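Local coordinates for protein cellulose hydrolase (Bacillus licheniformis, PDB 4YZT) that hydrolyses beta-1,4-glucosidic linkages of cellulose as a three-module family 5 endoglucanase, and is captured here with cellotetraose bound, at residues D204-S209 with L220-Y225; F210-D215 with E258-E263; T289-A294 with M299-W304. One frame throughout, in Å; residues are numbered along the deposited sequence.

Contact 1 (D204-S209 with L220-Y225); sequences DELLHS and LTYHYY. With BGC (beta-D-glucopyranose), chain B.
With its CG turned anti to the backbone N (chi1 -170°), Leu206 sends both methyls off helix 203-208 toward strand 218-224, where Leu220, Thr221 and Tyr222 receive them. This is helix-on-strand packing inside a beta-alpha-beta unit of the TIM barrel, formed by strand 194-196, the helix and strand 218-224; the axes of the short segments 204-208 and 220-224 run at 146° to each other. Both methyls crowd one carbonyl, with Leu206 CD1 3.9 Å from Thr221 O. Leu206 CD1 also lies 4.4 Å from Leu220 CB, while Leu206 CD2 comes obliquely to the Tyr222 ring, 4.3 Å from Tyr222 CD2. Phe260 of helix 243-261 touches both Leu206 and Leu220, and Leu206 is buried. Thr221 CB points the other way, and its OG1 is hydrogen-bonded to Ile268 O of the next strand. Farther along the chain, His223 and Tyr225 reach the glycan pocket. His223 CG stands anti to its carbonyl carbon (chi1 -62°), and His223 ND1, which is also hydrogen-bonded to Glu162, makes a weak 3.3 Å bond to O1 of the chain B glucose, which lies at the imidazole edge.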
loop_
_atom_site.group_PDB
_atom_site.type_symbol
_atom_site.label_atom_id
_atom_site.label_comp_id
_atom_site.label_asym_id
_atom_site.label_seq_id
_atom_site.Cartn_x
_atom_site.Cartn_y
_atom_site.Cartn_z
ATOM N N ASP A 204 -6.123 -0.092 -17.906
ATOM C CA ASP A 204 -6.309 0.298 -19.296
ATOM C C ASP A 204 -6.293 -0.922 -20.208
ATOM O O ASP A 204 -7.013 -0.960 -21.206
ATOM C CB ASP A 204 -5.252 1.322 -19.703
ATOM C CG ASP A 204 -5.439 2.646 -18.987
ATOM O OD1 ASP A 204 -6.594 3.114 -18.905
ATOM O OD2 ASP A 204 -4.447 3.205 -18.474
ATOM N N GLU A 205 -5.510 -1.935 -19.849
ATOM C CA GLU A 205 -5.547 -3.184 -20.601
ATOM C C GLU A 205 -6.918 -3.844 -20.469
ATOM O O GLU A 205 -7.460 -4.388 -21.450
ATOM C CB GLU A 205 -4.452 -4.143 -20.132
ATOM C CG GLU A 205 -3.035 -3.622 -20.338
ATOM C CD GLU A 205 -2.588 -3.585 -21.801
ATOM O OE1 GLU A 205 -3.094 -4.369 -22.635
ATOM O OE2 GLU A 205 -1.699 -2.762 -22.110
ATOM N N LEU A 206 -7.474 -3.806 -19.260
ATOM C CA LEU A 206 -8.788 -4.379 -19.021
ATOM C C LEU A 206 -9.853 -3.703 -19.911
ATOM O O LEU A 206 -10.790 -4.342 -20.404
ATOM C CB LEU A 206 -9.164 -4.236 -17.534
ATOM C CG LEU A 206 -10.405 -5.002 -17.093
ATOM C CD1 LEU A 206 -10.092 -6.486 -16.997
ATOM C CD2 LEU A 206 -10.895 -4.459 -15.769
ATOM N N LEU A 207 -9.674 -2.407 -20.133
ATOM C CA LEU A 207 -10.635 -1.601 -20.868
ATOM C C LEU A 207 -10.473 -1.686 -22.382
ATOM O O LEU A 207 -11.440 -1.452 -23.120
ATOM C CB LEU A 207 -10.518 -0.148 -20.421
ATOM C CG LEU A 207 -11.035 0.117 -19.005
ATOM C CD1 LEU A 207 -10.650 1.514 -18.541
ATOM C CD2 LEU A 207 -12.553 -0.068 -18.982
ATOM N N HIS A 208 -9.274 -2.029 -22.854
ATOM C CA HIS A 208 -8.975 -1.881 -24.284
ATOM C C HIS A 208 -8.447 -3.108 -25.016
ATOM O O HIS A 208 -8.528 -3.165 -26.242
ATOM C CB HIS A 208 -7.971 -0.744 -24.480
ATOM C CG HIS A 208 -8.436 0.564 -23.925
ATOM N ND1 HIS A 208 -9.629 1.147 -24.296
ATOM C CD2 HIS A 208 -7.873 1.397 -23.021
ATOM C CE1 HIS A 208 -9.784 2.282 -23.637
ATOM N NE2 HIS A 208 -8.730 2.457 -22.858
ATOM N N SER A 209 -7.889 -4.074 -24.296
ATOM C CA SER A 209 -7.272 -5.229 -24.950
ATOM C C SER A 209 -7.870 -6.542 -24.457
ATOM O O SER A 209 -7.835 -7.578 -25.129
ATOM C CB SER A 209 -5.765 -5.215 -24.708
ATOM O OG SER A 209 -5.248 -3.906 -24.890
ATOM N N LEU A 220 -13.735 -9.654 -12.608
ATOM C CA LEU A 220 -12.651 -8.943 -13.290
ATOM C C LEU A 220 -11.758 -8.270 -12.256
ATOM O O LEU A 220 -12.216 -7.936 -11.164
ATOM C CB LEU A 220 -13.205 -7.910 -14.274
ATOM C CG LEU A 220 -14.265 -8.436 -15.252
ATOM C CD1 LEU A 220 -14.653 -7.362 -16.263
ATOM C CD2 LEU A 220 -13.807 -9.722 -15.942
ATOM N N THR A 221 -10.487 -8.066 -12.594
ATOM C CA THR A 221 -9.576 -7.443 -11.649
ATOM C C THR A 221 -8.608 -6.477 -12.314
ATOM O O THR A 221 -8.307 -6.587 -13.504
ATOM C CB THR A 221 -8.770 -8.514 -10.865
ATOM O OG1 THR A 221 -8.176 -7.929 -9.690
ATOM C CG2 THR A 221 -7.703 -9.166 -11.753
ATOM N N TYR A 222 -8.158 -5.509 -11.528
ATOM C CA TYR A 222 -7.010 -4.670 -11.862
ATOM C C TYR A 222 -6.353 -4.269 -10.546
ATOM O O TYR A 222 -6.914 -4.503 -9.458
ATOM C CB TYR A 222 -7.420 -3.440 -12.692
ATOM C CG TYR A 222 -8.351 -2.467 -11.999
ATOM C CD1 TYR A 222 -7.853 -1.343 -11.348
ATOM C CD2 TYR A 222 -9.730 -2.660 -12.007
ATOM C CE1 TYR A 222 -8.701 -0.452 -10.710
ATOM C CE2 TYR A 222 -10.593 -1.764 -11.370
ATOM C CZ TYR A 222 -10.068 -0.663 -10.723
ATOM O OH TYR A 222 -10.899 0.236 -10.091
ATOM N N HIS A 223 -5.157 -3.695 -10.640
ATOM C CA HIS A 223 -4.488 -3.124 -9.478
ATOM C C HIS A 223 -4.419 -1.613 -9.662
ATOM O O HIS A 223 -4.383 -1.111 -10.797
ATOM C CB HIS A 223 -3.079 -3.707 -9.302
ATOM C CG HIS A 223 -3.064 -5.189 -9.071
ATOM N ND1 HIS A 223 -1.896 -5.919 -9.023
ATOM C CD2 HIS A 223 -4.073 -6.071 -8.859
ATOM C CE1 HIS A 223 -2.187 -7.192 -8.798
ATOM N NE2 HIS A 223 -3.502 -7.310 -8.704
ATOM N N TYR A 224 -4.383 -0.880 -8.557
ATOM C CA TYR A 224 -4.348 0.574 -8.659
ATOM C C TYR A 224 -3.331 1.164 -7.715
ATOM O O TYR A 224 -3.477 1.032 -6.498
ATOM C CB TYR A 224 -5.725 1.172 -8.362
ATOM C CG TYR A 224 -5.828 2.637 -8.724
ATOM C CD1 TYR A 224 -6.062 3.026 -10.041
ATOM C CD2 TYR A 224 -5.671 3.634 -7.761
ATOM C CE1 TYR A 224 -6.149 4.371 -10.393
ATOM C CE2 TYR A 224 -5.769 4.985 -8.099
ATOM C CZ TYR A 224 -6.006 5.345 -9.422
ATOM O OH TYR A 224 -6.101 6.674 -9.786
ATOM N N TYR A 225 -2.327 1.830 -8.277
ATOM C CA TYR A 225 -1.266 2.453 -7.483
ATOM C C TYR A 225 -0.917 3.852 -8.004
ATOM O O TYR A 225 0.258 4.228 -8.045
ATOM C CB TYR A 225 -0.010 1.587 -7.501
ATOM C CG TYR A 225 -0.037 0.313 -6.671
ATOM C CD1 TYR A 225 -0.114 0.359 -5.272
ATOM C CD2 TYR A 225 0.074 -0.937 -7.286
ATOM C CE1 TYR A 225 -0.100 -0.804 -4.515
ATOM C CE2 TYR A 225 0.095 -2.109 -6.534
ATOM C CZ TYR A 225 0.014 -2.033 -5.154
ATOM O OH TYR A 225 0.037 -3.197 -4.411
HETATM C C2 BGC B . 2.703 -6.882 -7.138
HETATM C C3 BGC B . 3.173 -6.935 -5.727
HETATM C C4 BGC B . 4.114 -5.854 -5.427
HETATM C C5 BGC B . 3.438 -4.515 -5.725
HETATM C C6 BGC B . 4.231 -3.284 -5.382
HETATM C C1 BGC B . 2.129 -5.499 -7.289
HETATM O O1 BGC B . 1.283 -5.292 -8.380
HETATM O O2 BGC B . 1.621 -7.833 -7.391
HETATM O O3 BGC B . 3.745 -8.271 -5.369
HETATM O O4 BGC B . 4.516 -5.962 -4.014
HETATM O O5 BGC B . 3.152 -4.488 -7.159
HETATM O O6 BGC B . 5.353 -3.248 -6.250
#

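Contact 2 (F210-D215 with E258-E263); sequences FEPPDD and EKFVRE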
loop_
_atom_site.group_PDB
_atom_site.type_symbol
_atom_site.label_atom_id
_atom_site.label_comp_id
_atom_site.label_asym_id
_atom_site.label_seq_id
_atom_site.Cartn_x
_atom_site.Cartn_y
_atom_site.Cartn_z
ATOM N N PHE A 210 -8.432 -6.477 -23.271
ATOM C CA PHE A 210 -9.045 -7.619 -22.622
ATOM C C PHE A 210 -10.377 -7.972 -23.266
ATOM O O PHE A 210 -11.111 -7.088 -23.706
ATOM C CB PHE A 210 -9.224 -7.281 -21.145
ATOM C CG PHE A 210 -9.998 -8.289 -20.356
ATOM C CD1 PHE A 210 -9.379 -9.422 -19.856
ATOM C CD2 PHE A 210 -11.330 -8.068 -20.050
ATOM C CE1 PHE A 210 -10.085 -10.331 -19.088
ATOM C CE2 PHE A 210 -12.043 -8.983 -19.283
ATOM C CZ PHE A 210 -11.417 -10.110 -18.801
ATOM N N GLU A 211 -10.688 -9.263 -23.331
ATOM C CA GLU A 211 -12.056 -9.687 -23.622
ATOM C C GLU A 211 -12.473 -10.745 -22.608
ATOM O O GLU A 211 -11.725 -11.689 -22.353
ATOM C CB GLU A 211 -12.192 -10.217 -25.053
ATOM C CG GLU A 211 -12.112 -9.135 -26.122
ATOM C CD GLU A 211 -13.165 -8.036 -25.941
ATOM O OE1 GLU A 211 -14.343 -8.360 -25.681
ATOM O OE2 GLU A 211 -12.810 -6.843 -26.056
ATOM N N PRO A 212 -13.666 -10.582 -22.016
ATOM C CA PRO A 212 -14.140 -11.514 -20.985
ATOM C C PRO A 212 -14.314 -12.928 -21.532
ATOM O O PRO A 212 -14.872 -13.097 -22.620
ATOM C CB PRO A 212 -15.503 -10.934 -20.569
ATOM C CG PRO A 212 -15.562 -9.562 -21.143
ATOM C CD PRO A 212 -14.682 -9.573 -22.356
ATOM N N PRO A 213 -13.829 -13.937 -20.798
ATOM C CA PRO A 213 -14.167 -15.300 -21.215
ATOM C C PRO A 213 -15.683 -15.495 -21.201
ATOM O O PRO A 213 -16.394 -14.805 -20.457
ATOM C CB PRO A 213 -13.496 -16.184 -20.162
ATOM C CG PRO A 213 -12.447 -15.316 -19.519
ATOM C CD PRO A 213 -12.929 -13.900 -19.629
ATOM N N ASP A 214 -16.167 -16.420 -22.019
ATOM C CA ASP A 214 -17.589 -16.732 -22.077
ATOM C C ASP A 214 -17.990 -17.632 -20.912
ATOM O O ASP A 214 -18.044 -18.855 -21.046
ATOM C CB ASP A 214 -17.925 -17.398 -23.414
ATOM C CG ASP A 214 -19.417 -17.476 -23.666
ATOM O OD1 ASP A 214 -20.165 -16.690 -23.039
ATOM O OD2 ASP A 214 -19.834 -18.309 -24.506
ATOM N N ASP A 215 -18.275 -17.014 -19.773
ATOM C CA ASP A 215 -18.469 -17.729 -18.522
ATOM C C ASP A 215 -19.225 -16.787 -17.603
ATOM O O ASP A 215 -18.862 -15.618 -17.498
ATOM C CB ASP A 215 -17.118 -18.132 -17.928
ATOM C CG ASP A 215 -17.238 -18.992 -16.677
ATOM O OD1 ASP A 215 -17.707 -18.485 -15.633
ATOM O OD2 ASP A 215 -16.816 -20.173 -16.734
ATOM N N GLU A 258 -18.409 1.776 -15.935
ATOM C CA GLU A 258 -19.300 1.953 -17.073
ATOM C C GLU A 258 -19.257 0.790 -18.072
ATOM O O GLU A 258 -20.290 0.401 -18.610
ATOM C CB GLU A 258 -18.982 3.267 -17.794
ATOM C CG GLU A 258 -19.222 4.533 -16.962
ATOM C CD GLU A 258 -18.732 5.790 -17.678
ATOM O OE1 GLU A 258 -19.561 6.671 -17.992
ATOM O OE2 GLU A 258 -17.515 5.886 -17.942
ATOM N N LYS A 259 -18.076 0.236 -18.328
ATOM C CA LYS A 259 -17.952 -0.835 -19.318
ATOM C C LYS A 259 -18.357 -2.183 -18.751
ATOM O O LYS A 259 -18.947 -3.002 -19.460
ATOM C CB LYS A 259 -16.518 -0.931 -19.864
ATOM C CG LYS A 259 -16.392 -1.938 -21.016
ATOM C CD LYS A 259 -15.057 -1.854 -21.733
ATOM C CE LYS A 259 -15.081 -2.690 -23.003
ATOM N NZ LYS A 259 -13.921 -2.363 -23.876
ATOM N N PHE A 260 -18.047 -2.407 -17.479
ATOM C CA PHE A 260 -18.150 -3.756 -16.926
ATOM C C PHE A 260 -19.132 -3.890 -15.773
ATOM O O PHE A 260 -20.022 -4.731 -15.832
ATOM C CB PHE A 260 -16.775 -4.249 -16.483
ATOM C CG PHE A 260 -15.797 -4.432 -17.628
ATOM C CD1 PHE A 260 -16.066 -5.329 -18.650
ATOM C CD2 PHE A 260 -14.602 -3.721 -17.660
ATOM C CE1 PHE A 260 -15.173 -5.497 -19.711
ATOM C CE2 PHE A 260 -13.697 -3.896 -18.698
ATOM C CZ PHE A 260 -13.980 -4.781 -19.730
ATOM N N VAL A 261 -18.972 -3.085 -14.722
ATOM C CA VAL A 261 -19.770 -3.293 -13.516
ATOM C C VAL A 261 -21.257 -3.129 -13.805
ATOM O O VAL A 261 -22.065 -3.969 -13.407
ATOM C CB VAL A 261 -19.367 -2.328 -12.362
ATOM C CG1 VAL A 261 -20.300 -2.511 -11.161
ATOM C CG2 VAL A 261 -17.919 -2.551 -11.931
ATOM N N ARG A 262 -21.634 -2.076 -14.524
ATOM C CA ARG A 262 -23.061 -1.874 -14.733
ATOM C C ARG A 262 -23.592 -2.802 -15.829
ATOM O O ARG A 262 -24.790 -2.826 -16.094
ATOM C CB ARG A 262 -23.383 -0.401 -15.025
ATOM C CG ARG A 262 -22.971 0.143 -16.362
ATOM C CD ARG A 262 -23.455 1.583 -16.493
ATOM N NE ARG A 262 -22.964 2.183 -17.722
ATOM C CZ ARG A 262 -22.769 3.485 -17.904
ATOM N NH1 ARG A 262 -23.031 4.357 -16.929
ATOM N NH2 ARG A 262 -22.303 3.909 -19.065
ATOM N N GLU A 263 -22.705 -3.606 -16.415
ATOM C CA GLU A 263 -23.114 -4.689 -17.308
ATOM C C GLU A 263 -23.145 -6.040 -16.577
ATOM O O GLU A 263 -23.347 -7.087 -17.197
ATOM C CB GLU A 263 -22.180 -4.781 -18.522
ATOM C CG GLU A 263 -22.272 -3.599 -19.486
ATOM C CD GLU A 263 -23.690 -3.313 -19.934
ATOM O OE1 GLU A 263 -24.393 -4.266 -20.335
ATOM O OE2 GLU A 263 -24.105 -2.136 -19.882
HETATM O O HOH W 1 -11.939 -4.699 -22.863
#
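Phe260 carries this contact: its ring, near the C-terminal end of helix 243-261, meets Phe210 and Pro212 in the loop that leads from helix 203-208 to strand 218-224. The packing belongs to the outer layer of the (beta/alpha)8 barrel, where one connecting loop lies against the helix that follows the next strand. CZ of Phe260 approaches the edge of the Phe210 ring, close to its plane, 4.2 Å from CD2 of Phe210. Pro212 comes obliquely to the Phe260 ring, its CG 4.3 Å from Phe260 CE1, so the aromatic end is held by a second ring and a proline in one patch of carbon. Lys259 CG covers a face of the Phe260 ring from within the helix, 3.8 Å above its centre. Around the patch, Asn172 and Asn175 of helix 168-184 border Phe210, and Tyr265 touches Pro212. The polar rim is bridged by water rather than by direct bonds. The extended Lys259 side chain brings NZ to Leu207 O, and a water lies 3.2 Å from Lys259 NZ. Glu211 OE2, at 5.1 Å from Lys259 NZ, is too far for a salt bridge, though the opposite charges may still attract weakly. That same water lies 2.7 Å from the backbone carbonyl Phe210 O, at hydrogen-bonding distance.

Contact 3 (T289-A294 with M299-W304); sequences TFVRLA and MVPMWW. With BGC (beta-D-glucopyranose), chain B; BGC (beta-D-glucopyranose), chain C.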
loop_
_atom_site.group_PDB
_atom_site.type_symbol
_atom_site.label_atom_id
_atom_site.label_comp_id
_atom_site.label_asym_id
_atom_site.label_seq_id
_atom_site.Cartn_x
_atom_site.Cartn_y
_atom_site.Cartn_z
ATOM N N THR A 289 -10.442 8.440 0.216
ATOM C CA THR A 289 -10.960 8.838 -1.084
ATOM C C THR A 289 -11.026 7.641 -2.016
ATOM O O THR A 289 -12.063 7.402 -2.645
ATOM C CB THR A 289 -10.099 9.942 -1.731
ATOM O OG1 THR A 289 -10.051 11.078 -0.857
ATOM C CG2 THR A 289 -10.678 10.368 -3.074
ATOM N N PHE A 290 -9.932 6.883 -2.106
ATOM C CA PHE A 290 -9.934 5.737 -3.004
ATOM C C PHE A 290 -10.922 4.654 -2.579
ATOM O O PHE A 290 -11.647 4.116 -3.416
ATOM C CB PHE A 290 -8.551 5.103 -3.140
ATOM C CG PHE A 290 -8.538 3.984 -4.132
ATOM C CD1 PHE A 290 -8.602 4.258 -5.491
ATOM C CD2 PHE A 290 -8.517 2.657 -3.713
ATOM C CE1 PHE A 290 -8.633 3.237 -6.419
ATOM C CE2 PHE A 290 -8.539 1.626 -4.637
ATOM C CZ PHE A 290 -8.598 1.914 -5.986
ATOM N N VAL A 291 -10.957 4.316 -1.297
ATOM C CA VAL A 291 -11.844 3.232 -0.887
ATOM C C VAL A 291 -13.312 3.642 -1.060
ATOM O O VAL A 291 -14.137 2.820 -1.470
ATOM C CB VAL A 291 -11.561 2.788 0.564
ATOM C CG1 VAL A 291 -12.563 1.692 1.006
ATOM C CG2 VAL A 291 -10.142 2.263 0.651
ATOM N N ARG A 292 -13.636 4.904 -0.776
ATOM C CA ARG A 292 -15.008 5.375 -0.981
ATOM C C ARG A 292 -15.381 5.340 -2.459
ATOM O O ARG A 292 -16.510 5.028 -2.800
ATOM C CB ARG A 292 -15.217 6.790 -0.415
ATOM C CG ARG A 292 -15.267 6.830 1.114
ATOM C CD ARG A 292 -16.040 8.026 1.664
ATOM N NE ARG A 292 -15.317 9.293 1.564
ATOM C CZ ARG A 292 -15.484 10.181 0.587
ATOM N NH1 ARG A 292 -16.345 9.939 -0.392
ATOM N NH2 ARG A 292 -14.783 11.312 0.584
ATOM N N LEU A 293 -14.436 5.657 -3.340
ATOM C CA LEU A 293 -14.713 5.601 -4.774
ATOM C C LEU A 293 -14.921 4.156 -5.247
ATOM O O LEU A 293 -15.841 3.882 -6.024
ATOM C CB LEU A 293 -13.595 6.269 -5.573
ATOM C CG LEU A 293 -13.567 7.796 -5.529
ATOM C CD1 LEU A 293 -12.245 8.340 -6.124
ATOM C CD2 LEU A 293 -14.777 8.351 -6.283
ATOM N N ALA A 294 -14.082 3.237 -4.776
ATOM C CA ALA A 294 -14.273 1.818 -5.078
ATOM C C ALA A 294 -15.661 1.354 -4.606
ATOM O O ALA A 294 -16.400 0.692 -5.336
ATOM C CB ALA A 294 -13.179 0.982 -4.433
ATOM N N MET A 299 -16.760 -1.860 -6.517
ATOM C CA MET A 299 -15.525 -2.608 -6.725
ATOM C C MET A 299 -14.898 -2.980 -5.385
ATOM O O MET A 299 -14.739 -2.128 -4.520
ATOM C CB MET A 299 -14.531 -1.785 -7.544
ATOM C CG MET A 299 -15.078 -1.368 -8.885
ATOM S SD MET A 299 -14.121 -0.016 -9.542
ATOM C CE MET A 299 -14.962 0.204 -11.111
ATOM N N VAL A 300 -14.562 -4.253 -5.213
ATOM C CA VAL A 300 -14.001 -4.725 -3.952
ATOM C C VAL A 300 -12.541 -4.274 -3.834
ATOM O O VAL A 300 -11.705 -4.651 -4.657
ATOM C CB VAL A 300 -14.065 -6.255 -3.857
ATOM C CG1 VAL A 300 -13.381 -6.753 -2.576
ATOM C CG2 VAL A 300 -15.501 -6.764 -3.955
ATOM N N PRO A 301 -12.233 -3.443 -2.826
ATOM C CA PRO A 301 -10.848 -2.999 -2.655
ATOM C C PRO A 301 -10.057 -3.913 -1.723
ATOM O O PRO A 301 -10.445 -4.108 -0.560
ATOM C CB PRO A 301 -11.007 -1.595 -2.053
ATOM C CG PRO A 301 -12.304 -1.662 -1.279
ATOM C CD PRO A 301 -13.167 -2.740 -1.926
ATOM N N MET A 302 -8.957 -4.466 -2.229
ATOM C CA MET A 302 -8.103 -5.314 -1.394
ATOM C C MET A 302 -6.751 -4.631 -1.153
ATOM O O MET A 302 -6.005 -4.350 -2.089
ATOM C CB MET A 302 -7.928 -6.697 -2.042
ATOM C CG MET A 302 -9.277 -7.364 -2.395
ATOM S SD MET A 302 -9.226 -9.151 -2.670
ATOM C CE MET A 302 -9.076 -9.745 -0.983
ATOM N N TRP A 303 -6.447 -4.375 0.121
ATOM C CA TRP A 303 -5.307 -3.528 0.533
ATOM C C TRP A 303 -3.978 -4.276 0.442
ATOM O O TRP A 303 -3.860 -5.388 0.974
ATOM C CB TRP A 303 -5.552 -3.064 1.979
ATOM C CG TRP A 303 -4.867 -1.828 2.483
ATOM C CD1 TRP A 303 -4.179 -0.888 1.766
ATOM C CD2 TRP A 303 -4.845 -1.388 3.849
ATOM N NE1 TRP A 303 -3.717 0.109 2.620
ATOM C CE2 TRP A 303 -4.126 -0.178 3.896
ATOM C CE3 TRP A 303 -5.367 -1.907 5.035
ATOM C CZ2 TRP A 303 -3.908 0.518 5.088
ATOM C CZ3 TRP A 303 -5.154 -1.212 6.219
ATOM C CH2 TRP A 303 -4.420 -0.022 6.234
ATOM N N TRP A 304 -2.987 -3.687 -0.218
ATOM C CA TRP A 304 -1.666 -4.330 -0.268
ATOM C C TRP A 304 -0.872 -4.034 0.985
ATOM O O TRP A 304 -0.579 -2.876 1.310
ATOM C CB TRP A 304 -0.856 -3.905 -1.501
ATOM C CG TRP A 304 0.493 -4.602 -1.540
ATOM C CD1 TRP A 304 1.722 -4.045 -1.324
ATOM C CD2 TRP A 304 0.725 -6.002 -1.790
ATOM N NE1 TRP A 304 2.707 -5.016 -1.414
ATOM C CE2 TRP A 304 2.118 -6.221 -1.706
ATOM C CE3 TRP A 304 -0.114 -7.087 -2.077
ATOM C CZ2 TRP A 304 2.692 -7.480 -1.907
ATOM C CZ3 TRP A 304 0.456 -8.334 -2.275
ATOM C CH2 TRP A 304 1.848 -8.521 -2.186
HETATM C C2 BGC B . 2.703 -6.882 -7.138
HETATM C C3 BGC B . 3.173 -6.935 -5.727
HETATM C C4 BGC B . 4.114 -5.854 -5.427
HETATM C C5 BGC B . 3.438 -4.515 -5.725
HETATM C C6 BGC B . 4.231 -3.284 -5.382
HETATM C C1 BGC B . 2.129 -5.499 -7.289
HETATM O O1 BGC B . 1.283 -5.292 -8.380
HETATM O O2 BGC B . 1.621 -7.833 -7.391
HETATM O O3 BGC B . 3.745 -8.271 -5.369
HETATM O O4 BGC B . 4.516 -5.962 -4.014
HETATM O O5 BGC B . 3.152 -4.488 -7.159
HETATM O O6 BGC B . 5.353 -3.248 -6.250
HETATM C C2 BGC C . 6.274 -5.725 -2.417
HETATM C C3 BGC C . 7.757 -5.644 -2.240
HETATM C C4 BGC C . 8.425 -6.814 -2.892
HETATM C C5 BGC C . 8.038 -6.907 -4.357
HETATM C C6 BGC C . 8.677 -8.122 -4.978
HETATM C C1 BGC C . 5.916 -5.827 -3.878
HETATM O O2 BGC C . 5.607 -4.581 -1.838
HETATM O O3 BGC C . 8.060 -5.566 -0.812
HETATM O O4 BGC C . 9.904 -6.738 -2.839
HETATM O O5 BGC C . 6.573 -6.985 -4.532
HETATM O O6 BGC C . 8.490 -8.106 -6.391
#
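Ala294 and Met299 meet where helix 280-296 turns back into strand 299-303, the last alpha-to-beta step of the TIM barrel and part of the beta-alpha-beta unit begun by strand 267-272. The tight part lies here. Met299 N donates to Ala294 O at 2.8 Å in a nearly straight bond (173°), with the donor tilted from the carbonyl plane. The small alanine methyl is consistent with this close approach: Ala294 CB lies 3.5 Å from Met299 O and 4.1 Å from Pro301 CB. One helical turn earlier, Val291 crosses the proline at about a right angle, its CG1 4.1 Å from Pro301 CG. Tyr272 also touches Val291, and Ile269 touches Ala294 and Met299, so neighbouring strand 267-272 shares this core. Although Met299 CB faces the helix, the end of its side chain leads away; farther along, Trp304 makes no contact with 289-294. Its CG, anti to the backbone N (chi1 -179°), carries the indole into the glycan cleft instead. There C3 of the chain B glucose lies 3.9 Å above one indole face, offset toward the rim. With an alanine in place of Trp304, this C3 would probably lose the indole face it lies over, and O2 of the chain C glucose its NE1 donor. Trp304 CZ2 is 3.2 Å from O4 of the chain B glucose, the oxygen linking it to the chain C glucose, whose O2 lies at the indole edge and accepts from Trp304 NE1 at 3.0 Å.

How the contacts relate
All three contacts are buried within the one catalytic barrel, and none is a true surface contact. Contacts 1 and 3 are alike: each packs a helix on a strand of the same closed sheet, and each strand leads on to the chain B glucose, where Tyr225 OH and Trp304 CB pack together. Contact 2 lies on the outer layer, far from the sugars, and has more exposed residues beside it. It adjoins contact 1 through Phe260 and Lys259. The chemistry follows place: leucine methyls against carbon and a backbone carbonyl in contact 1, without a hydrogen bond between its segments; aromatic with a water bridge in contact 2; and a direct backbone hydrogen bond only in contact 3.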